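Local coordinates for nitroalkane oxidase (Podospora anserina, PDB 3MKH), which oxidises primary and secondary nitroalkanes to aldehydes or ketones with its FAD, consuming oxygen and releasing nitrite and hydrogen peroxide, at residues E89-L94 with H235-G240; S127-L132 with A171-G176; E84-E89 with V282-A287. All coordinates share one frame; numbering follows the deposited sequence.

The three contacts nest along the chain. Helix 75-88 carries the first segment of interaction 3 and passes through E89, shared by interactions 3 and 1, into helix 90-109 and the first segment of interaction 1. The chain then enters strand 130-133, and interaction 2 closes the shortest loop when 171-176 returns to 127-132 beside the flavin. Then 235-240 comes back to 89-94, enclosing that loop; finally 282-287, on helix 262-298, meets 84-89 and encloses both. Interaction 2 lies within the beta domain, interaction 1 joins this domain to the N-terminal helices, and interaction 3 joins those helices to the C-terminal ones. S239 O probably hydrogen-bonds N173 N between interactions 1 and 2; H235 NE2 with Y86 OH joins 1 and 3.

Interaction 1. Residues E89-L94 with H235-G240; sequences EPSAAL and HTSVSG
S91 OG and S237 OG meet at 2.6 Å in a short hydrogen bond between the first turn of helix 90-109 and the loop 235-240. The S91 hydroxyl lies against the middle of the type I turn from H235 to V238, beside T236 and S237, with S91 OG 2.9 Å from S237 N. It is placed there by a chi1 of -177°, which sets OG anti to the backbone N. At the end of the turn, V238 CG2 comes to 3.4 Å from S91 O. The same methyl packs 3.9 Å from L94 CB, V238 CG2 thus touching two residues of the helix.

L94 and H235 cross at about a right angle, L94 CD2 approaching H235 CD2 obliquely to 3.4 Å. The imidazole is fixed at both nitrogens: NE2 is hydrogen-bonded to Y86 OH of the preceding helix and ND1 to Y379 OH of the second subunit, which leaves the ring little freedom to turn beside the leucine.

The helix start is itself held by E89, the N-cap residue, whose OE2 accepts from A92 N at 2.9 Å; Y33 OH is a further partner of that oxygen. Because L94 also touches F398 and the FAD, this capped helix start, pinned to a loop of the beta domain, forms part of the wall of the flavin pocket in an acyl-CoA dehydrogenase fold.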
loop_
_atom_site.group_PDB
_atom_site.type_symbol
_atom_site.label_atom_id
_atom_site.label_comp_id
_atom_site.label_asym_id
_atom_site.label_seq_id
_atom_site.Cartn_x
_atom_site.Cartn_y
_atom_site.Cartn_z
ATOM N N GLU A 89 23.581 -15.875 3.101
ATOM C CA GLU A 89 23.024 -17.209 3.356
ATOM C C GLU A 89 22.227 -17.188 4.651
ATOM O O GLU A 89 22.766 -17.429 5.741
ATOM C CB GLU A 89 24.133 -18.289 3.352
ATOM C CG GLU A 89 23.790 -19.626 4.040
ATOM C CD GLU A 89 22.527 -20.266 3.518
ATOM O OE1 GLU A 89 22.107 -19.946 2.383
ATOM O OE2 GLU A 89 21.943 -21.095 4.247
ATOM N N PRO A 90 20.932 -16.860 4.544
ATOM C CA PRO A 90 20.085 -16.707 5.738
ATOM C C PRO A 90 19.961 -17.972 6.592
ATOM O O PRO A 90 19.960 -17.860 7.811
ATOM C CB PRO A 90 18.714 -16.356 5.155
ATOM C CG PRO A 90 19.018 -15.713 3.814
ATOM C CD PRO A 90 20.268 -16.396 3.309
ATOM N N SER A 91 19.819 -19.143 5.976
ATOM C CA SER A 91 19.485 -20.340 6.746
ATOM C C SER A 91 20.607 -20.763 7.704
ATOM O O SER A 91 20.381 -20.923 8.909
ATOM C CB SER A 91 19.075 -21.498 5.823
ATOM O OG SER A 91 18.695 -22.632 6.588
ATOM N N ALA A 92 21.817 -20.930 7.177
ATOM C CA ALA A 92 22.941 -21.314 8.022
ATOM C C ALA A 92 23.248 -20.201 9.021
ATOM O O ALA A 92 23.665 -20.467 10.149
ATOM C CB ALA A 92 24.170 -21.639 7.183
ATOM N N ALA A 93 23.021 -18.955 8.619
ATOM C CA ALA A 93 23.201 -17.836 9.551
ATOM C C ALA A 93 22.269 -17.948 10.759
ATOM O O ALA A 93 22.684 -17.732 11.900
ATOM C CB ALA A 93 22.986 -16.500 8.845
ATOM N N LEU A 94 21.004 -18.273 10.513
ATOM C CA LEU A 94 20.019 -18.239 11.587
ATOM C C LEU A 94 20.349 -19.259 12.683
ATOM O O LEU A 94 20.144 -19.000 13.872
ATOM C CB LEU A 94 18.606 -18.470 11.034
ATOM C CG LEU A 94 17.503 -18.321 12.091
ATOM C CD1 LEU A 94 17.626 -16.970 12.778
ATOM C CD2 LEU A 94 16.129 -18.489 11.466
ATOM N N HIS A 235 14.766 -21.151 5.176
ATOM C CA HIS A 235 15.491 -21.569 6.386
ATOM C C HIS A 235 15.446 -23.099 6.529
ATOM O O HIS A 235 15.131 -23.639 7.597
ATOM C CB HIS A 235 14.907 -20.897 7.627
ATOM C CG HIS A 235 14.994 -19.397 7.607
ATOM N ND1 HIS A 235 14.013 -18.600 7.058
ATOM C CD2 HIS A 235 15.946 -18.551 8.072
ATOM C CE1 HIS A 235 14.352 -17.328 7.189
ATOM N NE2 HIS A 235 15.523 -17.269 7.800
ATOM N N THR A 236 15.769 -23.788 5.442
ATOM C CA THR A 236 15.601 -25.245 5.365
ATOM C C THR A 236 16.662 -26.038 6.151
ATOM O O THR A 236 16.518 -27.250 6.348
ATOM C CB THR A 236 15.568 -25.727 3.906
ATOM O OG1 THR A 236 16.853 -25.530 3.293
ATOM C CG2 THR A 236 14.500 -24.958 3.113
ATOM N N SER A 237 17.720 -25.356 6.595
ATOM C CA SER A 237 18.748 -25.987 7.423
ATOM C C SER A 237 18.548 -25.603 8.890
ATOM O O SER A 237 19.393 -25.883 9.746
ATOM C CB SER A 237 20.163 -25.592 6.957
ATOM O OG SER A 237 20.534 -24.306 7.462
ATOM N N VAL A 238 17.431 -24.950 9.174
ATOM C CA VAL A 238 17.133 -24.541 10.544
ATOM C C VAL A 238 16.212 -25.560 11.198
ATOM O O VAL A 238 15.237 -25.991 10.594
ATOM C CB VAL A 238 16.469 -23.151 10.585
ATOM C CG1 VAL A 238 15.982 -22.846 11.978
ATOM C CG2 VAL A 238 17.452 -22.077 10.085
ATOM N N SER A 239 16.529 -25.961 12.424
ATOM C CA SER A 239 15.734 -26.970 13.123
ATOM C C SER A 239 15.039 -26.388 14.366
ATOM O O SER A 239 15.690 -26.056 15.350
ATOM C CB SER A 239 16.619 -28.156 13.528
ATOM O OG SER A 239 15.876 -29.127 14.247
ATOM N N GLY A 240 13.716 -26.290 14.325
ATOM C CA GLY A 240 12.948 -25.886 15.495
ATOM C C GLY A 240 11.719 -26.758 15.615
ATOM O O GLY A 240 10.609 -26.308 15.370
#

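Interaction 2. Residues S127-L132 with A171-G176. With FAD (flavin-adenine dinucleotide), chain E.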
loop_
_atom_site.group_PDB
_atom_site.type_symbol
_atom_site.label_atom_id
_atom_site.label_comp_id
_atom_site.label_asym_id
_atom_site.label_seq_id
_atom_site.Cartn_x
_atom_site.Cartn_y
_atom_site.Cartn_z
ATOM N N SER A 127 31.005 -27.511 19.104
ATOM C CA SER A 127 29.886 -26.916 18.402
ATOM C C SER A 127 28.653 -26.892 19.288
ATOM O O SER A 127 27.613 -27.424 18.909
ATOM C CB SER A 127 29.613 -27.708 17.115
ATOM O OG SER A 127 29.533 -29.100 17.386
ATOM N N PRO A 128 28.756 -26.245 20.468
ATOM C CA PRO A 128 27.629 -26.213 21.402
ATOM C C PRO A 128 26.468 -25.377 20.851
ATOM O O PRO A 128 26.701 -24.348 20.226
ATOM C CB PRO A 128 28.219 -25.542 22.648
ATOM C CG PRO A 128 29.343 -24.661 22.117
ATOM C CD PRO A 128 29.900 -25.430 20.932
ATOM N N LEU A 129 25.246 -25.827 21.100
ATOM C CA LEU A 129 24.038 -25.147 20.657
ATOM C C LEU A 129 23.228 -24.705 21.857
ATOM O O LEU A 129 23.128 -25.439 22.846
ATOM C CB LEU A 129 23.174 -26.105 19.835
ATOM C CG LEU A 129 23.644 -26.457 18.433
ATOM C CD1 LEU A 129 22.887 -27.689 17.951
ATOM C CD2 LEU A 129 23.416 -25.275 17.511
ATOM N N ALA A 130 22.652 -23.510 21.765
ATOM C CA ALA A 130 21.760 -22.985 22.791
ATOM C C ALA A 130 20.440 -22.615 22.128
ATOM O O ALA A 130 20.398 -22.363 20.921
ATOM C CB ALA A 130 22.381 -21.747 23.505
ATOM N N SER A 131 19.371 -22.590 22.912
ATOM C CA SER A 131 18.033 -22.335 22.392
ATOM C C SER A 131 17.215 -21.560 23.408
ATOM O O SER A 131 17.282 -21.840 24.600
ATOM C CB SER A 131 17.329 -23.660 22.085
ATOM O OG SER A 131 16.065 -23.443 21.484
ATOM N N LEU A 132 16.465 -20.566 22.935
ATOM C CA LEU A 132 15.471 -19.894 23.771
ATOM C C LEU A 132 14.145 -20.587 23.484
ATOM O O LEU A 132 13.569 -20.474 22.385
ATOM C CB LEU A 132 15.419 -18.389 23.473
ATOM C CG LEU A 132 14.318 -17.518 24.113
ATOM C CD1 LEU A 132 14.003 -17.926 25.528
ATOM C CD2 LEU A 132 14.711 -16.049 24.071
ATOM N N ALA A 171 11.260 -23.675 18.453
ATOM C CA ALA A 171 12.398 -23.150 19.202
ATOM C C ALA A 171 13.707 -23.602 18.579
ATOM O O ALA A 171 14.172 -24.735 18.763
ATOM C CB ALA A 171 12.314 -23.531 20.664
ATOM N N THR A 172 14.294 -22.691 17.824
ATOM C CA THR A 172 15.440 -23.009 16.998
ATOM C C THR A 172 16.586 -23.626 17.805
ATOM O O THR A 172 16.993 -23.079 18.828
ATOM C CB THR A 172 15.922 -21.742 16.274
ATOM O OG1 THR A 172 14.835 -21.190 15.519
ATOM C CG2 THR A 172 17.073 -22.059 15.358
ATOM N N ASN A 173 17.088 -24.767 17.330
ATOM C CA ASN A 173 18.215 -25.478 17.943
ATOM C C ASN A 173 17.875 -26.366 19.149
ATOM O O ASN A 173 18.743 -27.104 19.613
ATOM C CB ASN A 173 19.333 -24.509 18.406
ATOM C CG ASN A 173 20.045 -23.797 17.270
ATOM O OD1 ASN A 173 20.757 -22.797 17.509
ATOM N ND2 ASN A 173 19.902 -24.298 16.055
ATOM N N CYS A 174 16.649 -26.298 19.675
ATOM C CA CYS A 174 16.372 -26.933 20.972
ATOM C C CYS A 174 16.650 -28.441 21.009
ATOM O O CYS A 174 16.929 -29.002 22.078
ATOM C CB CYS A 174 14.933 -26.660 21.432
ATOM S SG CYS A 174 13.671 -27.494 20.427
ATOM N N ALA A 175 16.596 -29.095 19.850
ATOM C CA ALA A 175 16.773 -30.547 19.822
ATOM C C ALA A 175 18.232 -31.000 19.637
ATOM O O ALA A 175 18.535 -32.186 19.752
ATOM C CB ALA A 175 15.856 -31.173 18.755
ATOM N N GLY A 176 19.141 -30.060 19.363
ATOM C CA GLY A 176 20.555 -30.397 19.220
ATOM C C GLY A 176 20.885 -31.065 17.894
ATOM O O GLY A 176 19.990 -31.331 17.091
HETATM P PA FAD E . 0.801 -16.980 17.812
HETATM O O1A FAD E . 0.388 -17.158 19.202
HETATM O O2A FAD E . 1.095 -18.160 16.998
HETATM O O5B FAD E . -0.318 -16.100 17.067
HETATM C C5B FAD E . -0.673 -16.357 15.710
HETATM C C4B FAD E . -1.520 -15.231 15.090
HETATM O O4B FAD E . -2.767 -15.141 15.792
HETATM C C3B FAD E . -0.857 -13.866 15.259
HETATM O O3B FAD E . -0.016 -13.593 14.136
HETATM C C2B FAD E . -2.046 -12.923 15.248
HETATM O O2B FAD E . -2.401 -12.596 13.909
HETATM C C1B FAD E . -3.158 -13.749 15.895
HETATM N N9A FAD E . -3.269 -13.353 17.327
HETATM C C8A FAD E . -3.071 -14.143 18.377
HETATM N N7A FAD E . -3.248 -13.454 19.498
HETATM C C5A FAD E . -3.565 -12.211 19.160
HETATM C C6A FAD E . -3.865 -11.065 19.883
HETATM N N6A FAD E . -3.864 -11.083 21.209
HETATM N N1A FAD E . -4.156 -9.940 19.221
HETATM C C2A FAD E . -4.159 -9.913 17.901
HETATM N N3A FAD E . -3.881 -10.987 17.182
HETATM C C4A FAD E . -3.580 -12.145 17.779
HETATM N N1 FAD E . 10.441 -19.546 18.982
HETATM C C2 FAD E . 11.238 -19.666 20.112
HETATM O O2 FAD E . 10.714 -19.802 21.209
HETATM N N3 FAD E . 12.624 -19.624 19.998
HETATM C C4 FAD E . 13.227 -19.472 18.752
HETATM O O4 FAD E . 14.452 -19.443 18.663
HETATM C C4X FAD E . 12.428 -19.354 17.622
HETATM N N5 FAD E . 12.998 -19.193 16.356
HETATM C C5X FAD E . 12.213 -19.422 15.221
HETATM C C6 FAD E . 12.797 -19.609 13.972
HETATM C C7 FAD E . 12.002 -19.841 12.856
HETATM C C7M FAD E . 12.632 -20.051 11.482
HETATM C C8 FAD E . 10.621 -19.884 12.992
HETATM C C8M FAD E . 9.735 -20.139 11.773
HETATM C C9 FAD E . 10.041 -19.689 14.236
HETATM C C9A FAD E . 10.833 -19.462 15.351
HETATM N N10 FAD E . 10.251 -19.273 16.604
HETATM C C10 FAD E . 11.042 -19.390 17.740
HETATM C "C1'" FAD E . 8.814 -18.936 16.736
HETATM C "C2'" FAD E . 8.593 -17.427 16.627
HETATM O "O2'" FAD E . 9.250 -16.761 17.700
HETATM C "C3'" FAD E . 7.107 -17.038 16.601
HETATM O "O3'" FAD E . 7.013 -15.657 16.282
HETATM C "C4'" FAD E . 6.381 -17.271 17.934
HETATM O "O4'" FAD E . 6.015 -18.638 18.064
HETATM C "C5'" FAD E . 5.113 -16.412 18.010
HETATM O "O5'" FAD E . 4.269 -16.630 16.879
HETATM P P FAD E . 3.041 -15.660 16.576
HETATM O O1P FAD E . 3.503 -14.276 16.729
HETATM O O2P FAD E . 2.420 -16.061 15.313
HETATM O O3P FAD E . 2.066 -15.987 17.821
HETATM O O HOH W 1 16.583 -20.177 20.035
#
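S131 OG, anti to its backbone N (chi1 -176°), reaches from strand 130-133 into the type II turn from A171 to C174 and donates to T172 O at 2.8 Å. It approaches from above the carbonyl plane, 52° out of it, with C174 CB packed 3.4 Å from S131 OG. L129, just before the strand, also turns its side chain toward the loop and crosses that of N173 at about a right angle: its CD2 touches N173 CG, while L129 CD1 rests 3.8 Å from G176 CA, where the next turn ends.

A130 and L132 point the other way, so the segment presents the loop with alternate side chains. At L132 and A171-T172 both segments meet the flavin. L132 O accepts from FAD N3 at 2.7 Å, T172 N makes a weak bond to FAD O4, and T172 OG1 stands 2.8 Å from FAD N5. A water accepting from L132 N bridges the gap toward T172 O and FAD O4. Strand 130-133 and the turn thus line the N3, O4 and N5 side of the isoalloxazine, with the firm bond at N3, as befits the flavin-binding site of the acyl-CoA dehydrogenase beta domain.

Interaction 3. Residues E84-E89 with V282-A287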
loop_
_atom_site.group_PDB
_atom_site.type_symbol
_atom_site.label_atom_id
_atom_site.label_comp_id
_atom_site.label_asym_id
_atom_site.label_seq_id
_atom_site.Cartn_x
_atom_site.Cartn_y
_atom_site.Cartn_z
ATOM N N GLU A 84 25.043 -8.469 6.740
ATOM C CA GLU A 84 25.918 -9.114 5.788
ATOM C C GLU A 84 25.595 -10.616 5.661
ATOM O O GLU A 84 25.482 -11.140 4.552
ATOM C CB GLU A 84 27.391 -8.894 6.177
ATOM C CG GLU A 84 28.390 -9.621 5.257
ATOM C CD GLU A 84 28.292 -9.181 3.790
ATOM O OE1 GLU A 84 27.817 -8.054 3.502
ATOM O OE2 GLU A 84 28.704 -9.969 2.924
ATOM N N CYS A 85 25.448 -11.308 6.790
ATOM C CA CYS A 85 25.186 -12.749 6.741
ATOM C C CYS A 85 23.881 -13.072 6.031
ATOM O O CYS A 85 23.833 -13.987 5.200
ATOM C CB CYS A 85 25.201 -13.374 8.138
ATOM S SG CYS A 85 26.830 -13.384 8.866
ATOM N N TYR A 86 22.834 -12.315 6.335
ATOM C CA TYR A 86 21.551 -12.518 5.686
ATOM C C TYR A 86 21.531 -12.160 4.205
ATOM O O TYR A 86 20.730 -12.705 3.441
ATOM C CB TYR A 86 20.405 -11.817 6.440
ATOM C CG TYR A 86 19.560 -12.807 7.189
ATOM C CD1 TYR A 86 20.126 -13.591 8.189
ATOM C CD2 TYR A 86 18.225 -13.005 6.872
ATOM C CE1 TYR A 86 19.388 -14.524 8.872
ATOM C CE2 TYR A 86 17.464 -13.962 7.558
ATOM C CZ TYR A 86 18.065 -14.707 8.557
ATOM O OH TYR A 86 17.359 -15.648 9.266
ATOM N N SER A 87 22.410 -11.260 3.787
ATOM C CA SER A 87 22.471 -10.928 2.379
ATOM C C SER A 87 23.098 -12.086 1.607
ATOM O O SER A 87 23.023 -12.133 0.384
ATOM C CB SER A 87 23.277 -9.640 2.148
ATOM O OG SER A 87 24.678 -9.884 2.220
ATOM N N VAL A 88 23.716 -13.015 2.326
ATOM C CA VAL A 88 24.470 -14.091 1.686
ATOM C C VAL A 88 23.854 -15.478 1.864
ATOM O O VAL A 88 23.644 -16.186 0.893
ATOM C CB VAL A 88 25.941 -14.136 2.176
ATOM C CG1 VAL A 88 26.640 -15.388 1.651
ATOM C CG2 VAL A 88 26.694 -12.876 1.736
ATOM N N GLU A 89 23.581 -15.875 3.101
ATOM C CA GLU A 89 23.024 -17.209 3.356
ATOM C C GLU A 89 22.227 -17.188 4.651
ATOM O O GLU A 89 22.766 -17.429 5.741
ATOM C CB GLU A 89 24.133 -18.289 3.352
ATOM C CG GLU A 89 23.790 -19.626 4.040
ATOM C CD GLU A 89 22.527 -20.266 3.518
ATOM O OE1 GLU A 89 22.107 -19.946 2.383
ATOM O OE2 GLU A 89 21.943 -21.095 4.247
ATOM N N VAL A 282 17.111 -5.840 6.326
ATOM C CA VAL A 282 18.011 -5.050 5.491
ATOM C C VAL A 282 18.859 -5.941 4.595
ATOM O O VAL A 282 19.060 -5.645 3.415
ATOM C CB VAL A 282 18.957 -4.146 6.340
ATOM C CG1 VAL A 282 19.911 -3.359 5.434
ATOM C CG2 VAL A 282 18.148 -3.208 7.244
ATOM N N GLY A 283 19.365 -7.035 5.161
ATOM C CA GLY A 283 20.208 -7.952 4.407
ATOM C C GLY A 283 19.484 -8.588 3.229
ATOM O O GLY A 283 20.035 -8.703 2.133
ATOM N N LEU A 284 18.251 -9.034 3.450
ATOM C CA LEU A 284 17.490 -9.619 2.346
ATOM C C LEU A 284 17.159 -8.566 1.291
ATOM O O LEU A 284 17.152 -8.864 0.105
ATOM C CB LEU A 284 16.192 -10.255 2.841
ATOM C CG LEU A 284 16.295 -11.450 3.772
ATOM C CD1 LEU A 284 14.887 -11.918 4.170
ATOM C CD2 LEU A 284 17.099 -12.589 3.113
ATOM N N MET A 285 16.862 -7.344 1.733
ATOM C CA MET A 285 16.524 -6.269 0.801
ATOM C C MET A 285 17.721 -5.935 -0.066
ATOM O O MET A 285 17.605 -5.812 -1.287
ATOM C CB MET A 285 16.029 -5.031 1.556
ATOM C CG MET A 285 14.701 -5.293 2.276
ATOM S SD MET A 285 14.164 -3.972 3.383
ATOM C CE MET A 285 13.666 -2.739 2.176
ATOM N N ARG A 286 18.875 -5.801 0.573
ATOM C CA ARG A 286 20.133 -5.610 -0.144
ATOM C C ARG A 286 20.357 -6.745 -1.150
ATOM O O ARG A 286 20.670 -6.505 -2.314
ATOM C CB ARG A 286 21.301 -5.531 0.860
ATOM C CG ARG A 286 22.661 -5.658 0.211
ATOM C CD ARG A 286 23.672 -4.727 0.871
ATOM N NE ARG A 286 24.123 -5.132 2.208
ATOM C CZ ARG A 286 25.061 -6.045 2.431
ATOM N NH1 ARG A 286 25.609 -6.700 1.411
ATOM N NH2 ARG A 286 25.450 -6.313 3.672
ATOM N N ALA A 287 20.187 -7.990 -0.709
ATOM C CA ALA A 287 20.386 -9.117 -1.629
ATOM C C ALA A 287 19.408 -9.071 -2.810
ATOM O O ALA A 287 19.786 -9.349 -3.937
ATOM C CB ALA A 287 20.271 -10.471 -0.897
HETATM O O HOH W 2 27.041 -9.567 0.528
#
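S87 and G283 bring two helices together where the N-terminal helical domain of the acyl-CoA dehydrogenase fold packs on helix 262-298 of the C-terminal one. The helix segments cross at -47° with axes 7.1 Å apart. Since G283 has no side chain, S87 CA comes to 3.3 Å from G283 O in a CA-H...O contact, and A287 CB settles near S87 O. On one flank Y86 and L284 lie side by side, pointing the same way, with Y86 CD2 3.9 Å from L284 CD2.

The opposite flank is polar. E84 sends CG anti to its backbone N, and the bend at chi2 (60°) brings CD round toward the partner helix. R286 bends at both chi2 and chi3, and its guanidinium receives E84 OE1 at the edge; the bond from R286 NH2 to E84 OE1 is 2.9 Å, that from NH1 weak. The two planes are 22° apart, and S87 CB covers one guanidinium face near the rim. R286 also salt-bridges E83 and makes a cation-pi contact with W422 of the third subunit. An alanine here would probably leave E84 and E83 without their positive mate. S87 OG donates to E84 O, and a water bonded to E84 OE2 donates to S87 OG at 2.9 Å.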